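Local coordinates for protein D-aminoacyl-tRNA deacylase 1 (Homo sapiens, PDB 2OKV) that hydrolyses D-aminoacyl-tRNAs and glycyl-tRNA(Ala) as a homodimeric editing enzyme that rejects L-amino acids, and may also act in DNA replication, at residues T38-E41 against L42-V46; S59-H62 against W63-S66; G32-L35 against E36-Q39. One frame throughout, in Å; residues are numbered along the deposited sequence.

Contact 1 (T38-E41 against L42-V46); sequences TQKE and LEHMV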
loop_
_atom_site.group_PDB
_atom_site.type_symbol
_atom_site.label_atom_id
_atom_site.label_comp_id
_atom_site.label_asym_id
_atom_site.label_seq_id
_atom_site.Cartn_x
_atom_site.Cartn_y
_atom_site.Cartn_z
ATOM N N THR B 38 20.641 -7.555 0.692
ATOM C CA THR B 38 21.566 -8.604 1.074
ATOM C C THR B 38 20.831 -9.543 2.059
ATOM O O THR B 38 19.659 -9.319 2.357
ATOM C CB THR B 38 22.823 -7.924 1.678
ATOM O OG1 THR B 38 24.010 -8.568 1.240
ATOM C CG2 THR B 38 22.766 -7.865 3.180
ATOM N N GLN B 39 21.510 -10.576 2.561
ATOM C CA GLN B 39 20.929 -11.472 3.564
ATOM C C GLN B 39 20.525 -10.702 4.824
ATOM O O GLN B 39 19.502 -10.993 5.434
ATOM C CB GLN B 39 21.912 -12.599 3.911
ATOM C CG GLN B 39 21.337 -13.723 4.774
ATOM C CD GLN B 39 20.268 -14.542 4.074
ATOM O OE1 GLN B 39 20.323 -14.757 2.861
ATOM N NE2 GLN B 39 19.296 -15.018 4.839
ATOM N N LYS B 40 21.327 -9.714 5.206
ATOM C CA LYS B 40 21.019 -8.871 6.367
ATOM C C LYS B 40 19.632 -8.212 6.262
ATOM O O LYS B 40 18.807 -8.275 7.188
ATOM C CB LYS B 40 22.120 -7.817 6.539
ATOM C CG LYS B 40 22.026 -6.998 7.820
ATOM C CD LYS B 40 23.213 -6.065 7.960
ATOM C CE LYS B 40 22.943 -5.008 8.998
ATOM N NZ LYS B 40 24.150 -4.173 9.216
ATOM N N GLU B 41 19.351 -7.586 5.130
ATOM C CA GLU B 41 18.062 -6.908 4.959
ATOM C C GLU B 41 16.924 -7.921 4.888
ATOM O O GLU B 41 15.853 -7.703 5.456
ATOM C CB GLU B 41 18.104 -6.065 3.700
ATOM C CG GLU B 41 19.555 -5.817 3.247
ATOM C CD GLU B 41 19.979 -4.425 3.487
ATOM O OE1 GLU B 41 19.158 -3.552 3.161
ATOM O OE2 GLU B 41 21.108 -4.190 3.979
ATOM N N LEU B 42 17.169 -9.037 4.205
ATOM C CA LEU B 42 16.202 -10.134 4.136
ATOM C C LEU B 42 15.784 -10.545 5.552
ATOM O O LEU B 42 14.597 -10.548 5.865
ATOM C CB LEU B 42 16.818 -11.323 3.392
ATOM C CG LEU B 42 15.998 -12.575 3.064
ATOM C CD1 LEU B 42 16.728 -13.371 1.983
ATOM C CD2 LEU B 42 15.761 -13.447 4.315
ATOM N N GLU B 43 16.767 -10.877 6.391
ATOM C CA GLU B 43 16.512 -11.308 7.781
ATOM C C GLU B 43 15.877 -10.219 8.646
ATOM O O GLU B 43 14.963 -10.490 9.438
ATOM C CB GLU B 43 17.795 -11.854 8.417
ATOM C CG GLU B 43 18.226 -13.158 7.742
ATOM C CD GLU B 43 19.441 -13.837 8.350
ATOM O OE1 GLU B 43 19.847 -13.464 9.471
ATOM O OE2 GLU B 43 19.986 -14.774 7.702
ATOM N N HIS B 44 16.346 -8.988 8.473
ATOM C CA HIS B 44 15.784 -7.845 9.209
ATOM C C HIS B 44 14.331 -7.551 8.827
ATOM O O HIS B 44 13.496 -7.290 9.694
ATOM C CB HIS B 44 16.665 -6.608 9.022
ATOM C CG HIS B 44 17.899 -6.600 9.878
ATOM N ND1 HIS B 44 18.766 -7.672 9.958
ATOM C CD2 HIS B 44 18.415 -5.642 10.682
ATOM C CE1 HIS B 44 19.760 -7.374 10.775
ATOM N NE2 HIS B 44 19.573 -6.147 11.225
ATOM N N MET B 45 14.019 -7.611 7.536
ATOM C CA MET B 45 12.648 -7.378 7.076
ATOM C C MET B 45 11.675 -8.465 7.557
ATOM O O MET B 45 10.561 -8.153 7.989
ATOM C CB MET B 45 12.587 -7.228 5.553
ATOM C CG MET B 45 11.197 -6.880 4.988
ATOM S SD MET B 45 10.503 -5.341 5.643
ATOM C CE MET B 45 11.351 -4.089 4.679
ATOM N N VAL B 46 12.097 -9.728 7.496
ATOM C CA VAL B 46 11.306 -10.824 8.060
ATOM C C VAL B 46 10.954 -10.542 9.543
ATOM O O VAL B 46 9.790 -10.610 9.938
ATOM C CB VAL B 46 12.041 -12.157 7.949
ATOM C CG1 VAL B 46 11.368 -13.222 8.803
ATOM C CG2 VAL B 46 12.096 -12.615 6.475
#
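Four consecutive i-to-i+4 backbone bonds tie residues 38-41 to 42-46: Leu42 N to Thr38 O, Glu43 N to Gln39 O, His44 N to Lys40 O and Met45 N to Glu41 O, the last 2.8 Å long. Thr38 stands at the N-cap position, but its side chain makes no capping bond. Gln39 and Glu43 lie one turn apart, and NE2 of Gln39 donates to OE2 of Glu43 over 3.0 Å, at an N-H...O angle of 157°. The oxygen offers its anti lone pair and lies near the amide plane, while the amide and carboxylate planes stand 72° apart. These residues form the first two turns of helix 39-51, which packs against helix 99-116: Leu42 touches Phe105 and Gln112, and Val46 meets Phe109. The leucine methyls CD1 and CD2 also run beside the Gln39 amide, CD2 lying 3.9 Å from NE2. On another side of the helix, Lys40 keeps CG anti to its backbone N (chi1 -172°), which sets that methylene against the imidazole of His44, 4.1 Å from CG to the ring centroid in an off-centre CH-pi contact. The ring nitrogen ND1 of His44 comes within 2.8 Å of Lys40 O.

Contact 2 (S59-H62 against W63-S66); sequences SGKH and WSKS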
loop_
_atom_site.group_PDB
_atom_site.type_symbol
_atom_site.label_atom_id
_atom_site.label_comp_id
_atom_site.label_asym_id
_atom_site.label_seq_id
_atom_site.Cartn_x
_atom_site.Cartn_y
_atom_site.Cartn_z
ATOM N N SER B 59 -9.136 -7.025 25.024
ATOM C CA SER B 59 -9.746 -5.795 25.547
ATOM C C SER B 59 -10.047 -4.791 24.428
ATOM O O SER B 59 -10.951 -3.960 24.556
ATOM C CB SER B 59 -8.837 -5.148 26.595
ATOM O OG SER B 59 -8.653 -6.055 27.685
ATOM N N GLY B 60 -9.279 -4.871 23.341
ATOM C CA GLY B 60 -9.474 -3.997 22.186
ATOM C C GLY B 60 -8.480 -2.849 22.070
ATOM O O GLY B 60 -8.653 -1.945 21.190
ATOM N N LYS B 61 -7.452 -2.883 22.955
ATOM C CA LYS B 61 -6.313 -1.965 22.867
ATOM C C LYS B 61 -5.633 -2.128 21.500
ATOM O O LYS B 61 -5.313 -3.243 21.095
ATOM C CB LYS B 61 -5.303 -2.282 23.964
ATOM C CG LYS B 61 -4.347 -1.015 24.338
ATOM C CD LYS B 61 -2.842 -1.442 24.481
ATOM C CE LYS B 61 -2.730 -2.686 25.444
ATOM N NZ LYS B 61 -1.451 -3.495 25.228
ATOM N N HIS B 62 -5.417 -1.018 20.801
ATOM C CA HIS B 62 -4.803 -1.039 19.463
ATOM C C HIS B 62 -3.296 -1.269 19.554
ATOM O O HIS B 62 -2.680 -1.004 20.596
ATOM C CB HIS B 62 -5.065 0.289 18.752
ATOM C CG HIS B 62 -6.502 0.524 18.398
ATOM N ND1 HIS B 62 -6.887 1.391 17.394
ATOM C CD2 HIS B 62 -7.645 -0.002 18.896
ATOM C CE1 HIS B 62 -8.205 1.403 17.305
ATOM N NE2 HIS B 62 -8.689 0.568 18.204
ATOM N N TRP B 63 -2.714 -1.780 18.468
ATOM C CA TRP B 63 -1.257 -1.884 18.317
ATOM C C TRP B 63 -0.593 -2.728 19.393
ATOM O O TRP B 63 0.494 -2.385 19.884
ATOM C CB TRP B 63 -0.619 -0.478 18.272
ATOM C CG TRP B 63 -1.457 0.553 17.524
ATOM C CD1 TRP B 63 -1.864 1.772 17.979
ATOM C CD2 TRP B 63 -2.003 0.417 16.201
ATOM N NE1 TRP B 63 -2.630 2.409 17.021
ATOM C CE2 TRP B 63 -2.723 1.600 15.919
ATOM C CE3 TRP B 63 -1.955 -0.596 15.230
ATOM C CZ2 TRP B 63 -3.383 1.805 14.702
ATOM C CZ3 TRP B 63 -2.610 -0.392 14.013
ATOM C CH2 TRP B 63 -3.310 0.798 13.762
ATOM N N SER B 64 -1.237 -3.818 19.796
ATOM C CA SER B 64 -0.687 -4.609 20.912
ATOM C C SER B 64 -0.281 -6.034 20.540
ATOM O O SER B 64 0.382 -6.708 21.316
ATOM C CB SER B 64 -1.616 -4.604 22.137
ATOM O OG SER B 64 -2.942 -4.969 21.800
ATOM N N LYS B 65 -0.677 -6.491 19.358
ATOM C CA LYS B 65 -0.375 -7.857 18.951
ATOM C C LYS B 65 0.129 -7.902 17.513
ATOM O O LYS B 65 -0.393 -7.198 16.633
ATOM C CB LYS B 65 -1.610 -8.750 19.107
ATOM C CG LYS B 65 -2.201 -8.813 20.520
ATOM C CD LYS B 65 -1.648 -9.951 21.342
ATOM C CE LYS B 65 -2.257 -9.944 22.745
ATOM N NZ LYS B 65 -1.945 -11.203 23.478
ATOM N N SER B 66 1.139 -8.731 17.268
ATOM C CA SER B 66 1.602 -8.977 15.889
ATOM C C SER B 66 0.800 -10.094 15.217
ATOM O O SER B 66 0.023 -10.784 15.869
ATOM C CB SER B 66 3.065 -9.369 15.911
ATOM O OG SER B 66 3.227 -10.616 16.571
#
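His62 carries its ring beside the backbone N (chi1 -68°) and Trp63 does likewise (chi1 -37°), and these two torsions bring the imidazole edge toward the indole face. The arrangement is a T-shaped aromatic pair of sequence neighbours: the His62 ring and the five-membered ring of Trp63 have centroids 5.6 Å apart and planes at 89°. It occupies the end of the loop joining strand 53-55 to strand 65-66, where a classic beta bulge places Ser64 and Lys65 together opposite Phe55. Trp63 itself has positive phi and psi, and the chain turns here before entering the bulge. Of the His62 side chain, the methylene and not the ring covers the indole face: CB of His62 sits 3.6 Å from the centroid of the Trp63 five-membered ring, almost on the ring normal, as a CH-pi contact. Beyond this pair the indole reaches across the dimer interface, where it packs on Pro91 of the second subunit and meets the ring of Phe93 of that subunit. Thus one tryptophan joins this loop to the homodimer contact. Earlier in the loop, the backbone N atoms of Gly60 and Lys61 both bond to OD1 of Asp57. Lys61 bends its chain at chi2 and chi3, bringing NZ back to 3.3 Å from Ser64 CB. The serine hydroxyl reaches back three residues: OG of Ser64 donates to Lys61 O over 3.0 Å, approaching from above the carbonyl plane.

Contact 3 (G32-L35 against E36-Q39); sequences GISL and EDTQ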
loop_
_atom_site.group_PDB
_atom_site.type_symbol
_atom_site.label_atom_id
_atom_site.label_comp_id
_atom_site.label_asym_id
_atom_site.label_seq_id
_atom_site.Cartn_x
_atom_site.Cartn_y
_atom_site.Cartn_z
ATOM N N GLY B 32 9.245 -4.928 -1.935
ATOM C CA GLY B 32 10.141 -4.316 -2.911
ATOM C C GLY B 32 11.610 -4.571 -2.633
ATOM O O GLY B 32 12.174 -4.005 -1.701
ATOM N N ILE B 33 12.229 -5.408 -3.464
ATOM C CA ILE B 33 13.629 -5.804 -3.309
ATOM C C ILE B 33 14.549 -4.944 -4.174
ATOM O O ILE B 33 14.375 -4.845 -5.393
ATOM C CB ILE B 33 13.845 -7.303 -3.683
ATOM C CG1 ILE B 33 13.001 -8.225 -2.789
ATOM C CG2 ILE B 33 15.325 -7.686 -3.599
ATOM C CD1 ILE B 33 12.689 -9.599 -3.470
ATOM N N SER B 34 15.554 -4.347 -3.546
ATOM C CA SER B 34 16.471 -3.477 -4.262
ATOM C C SER B 34 17.751 -4.217 -4.617
ATOM O O SER B 34 18.085 -5.227 -3.994
ATOM C CB SER B 34 16.809 -2.252 -3.423
ATOM O OG SER B 34 18.082 -2.392 -2.834
ATOM N N LEU B 35 18.448 -3.688 -5.622
ATOM C CA LEU B 35 19.776 -4.127 -6.046
ATOM C C LEU B 35 20.779 -4.316 -4.911
ATOM O O LEU B 35 21.585 -5.249 -4.937
ATOM C CB LEU B 35 20.366 -3.097 -7.012
ATOM C CG LEU B 35 20.415 -3.403 -8.508
ATOM C CD1 LEU B 35 20.948 -2.189 -9.264
ATOM C CD2 LEU B 35 21.271 -4.629 -8.797
ATOM N N GLU B 36 20.756 -3.407 -3.940
ATOM C CA GLU B 36 21.746 -3.430 -2.856
ATOM C C GLU B 36 21.364 -4.373 -1.709
ATOM O O GLU B 36 22.152 -4.560 -0.774
ATOM C CB GLU B 36 22.043 -2.013 -2.346
ATOM C CG GLU B 36 23.402 -1.460 -2.808
ATOM C CD GLU B 36 23.949 -0.382 -1.873
ATOM O OE1 GLU B 36 25.161 -0.416 -1.553
ATOM O OE2 GLU B 36 23.165 0.498 -1.448
ATOM N N ASP B 37 20.179 -4.985 -1.806
ATOM C CA ASP B 37 19.669 -5.871 -0.755
ATOM C C ASP B 37 20.526 -7.136 -0.560
ATOM O O ASP B 37 21.061 -7.710 -1.505
ATOM C CB ASP B 37 18.193 -6.222 -0.977
ATOM C CG ASP B 37 17.232 -5.087 -0.569
ATOM O OD1 ASP B 37 17.605 -4.176 0.216
ATOM O OD2 ASP B 37 16.078 -5.120 -1.031
ATOM N N THR B 38 20.641 -7.555 0.692
ATOM C CA THR B 38 21.566 -8.604 1.074
ATOM C C THR B 38 20.831 -9.543 2.059
ATOM O O THR B 38 19.659 -9.319 2.357
ATOM C CB THR B 38 22.823 -7.924 1.678
ATOM O OG1 THR B 38 24.010 -8.568 1.240
ATOM C CG2 THR B 38 22.766 -7.865 3.180
ATOM N N GLN B 39 21.510 -10.576 2.561
ATOM C CA GLN B 39 20.929 -11.472 3.564
ATOM C C GLN B 39 20.525 -10.702 4.824
ATOM O O GLN B 39 19.502 -10.993 5.434
ATOM C CB GLN B 39 21.912 -12.599 3.911
ATOM C CG GLN B 39 21.337 -13.723 4.774
ATOM C CD GLN B 39 20.268 -14.542 4.074
ATOM O OE1 GLN B 39 20.323 -14.757 2.861
ATOM N NE2 GLN B 39 19.296 -15.018 4.839
#
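Two main hydrogen bonds join Ser34 to Asp37, one through the backbone and one through the carboxylate. Asp37 N donates to Ser34 O at 3.0 Å and closes a type I beta turn with Leu35 and Glu36 at its corners; the donor stands 60° out of the carbonyl plane. In the reverse direction, Ser34 N donates to OD2 of Asp37 over 2.7 Å, with a nearly straight N-H...O angle of 165°. That donor meets the oxygen from above the carboxylate plane. With chi1 at -78°, CG of Asp37 lies beside its own backbone N, which lets OD2 reach the Ser34 N-H, and both residues are buried. A third bond, Glu36 N to Ser34 OG at 3.1 Å, is weak and lies within the turn. The other carboxylate oxygen of Asp37, OD1, accepts a hydrogen bond from the N-terminal amine of Met1. This nearby amine would be expected to favour the charged carboxylate, whereas the carboxylate of Glu41, close to OD1, should have the contrary effect. Van der Waals contact is slight: Ile33 brings its methyl CG2 to 3.7 Å and its CA to 3.4 Å from OD2 of Asp37. The turn links the end of strand 26-32, where Gly32 bonds through its backbone to Lys2, with the start of helix 39-51; Ile33 and Asp37 both rest on Phe105 of helix 99-116, and Ile33 also touches Tyr106.

Contacts 3 and 1 follow each other along the chain and share Thr38 and Gln39: the 34-37 turn carries the chain from the end of strand 26-32 to the start of helix 39-51, and their centres are about 8 Å apart. Phe105 of helix 99-116 touches both. Contact 2 is remote, its centre about 26 Å from that of contact 1 and 31 Å from that of contact 3, with contact 3 on the opposite side of the chain's centre. None of the three touches the bound magnesium ion, which Val4 and Cys28 help to hold: the ion is about 11 Å from the Met45 side chain and from Gly32, and 14 Å from the side chain of Trp63. Contact 2 alone reaches the second subunit.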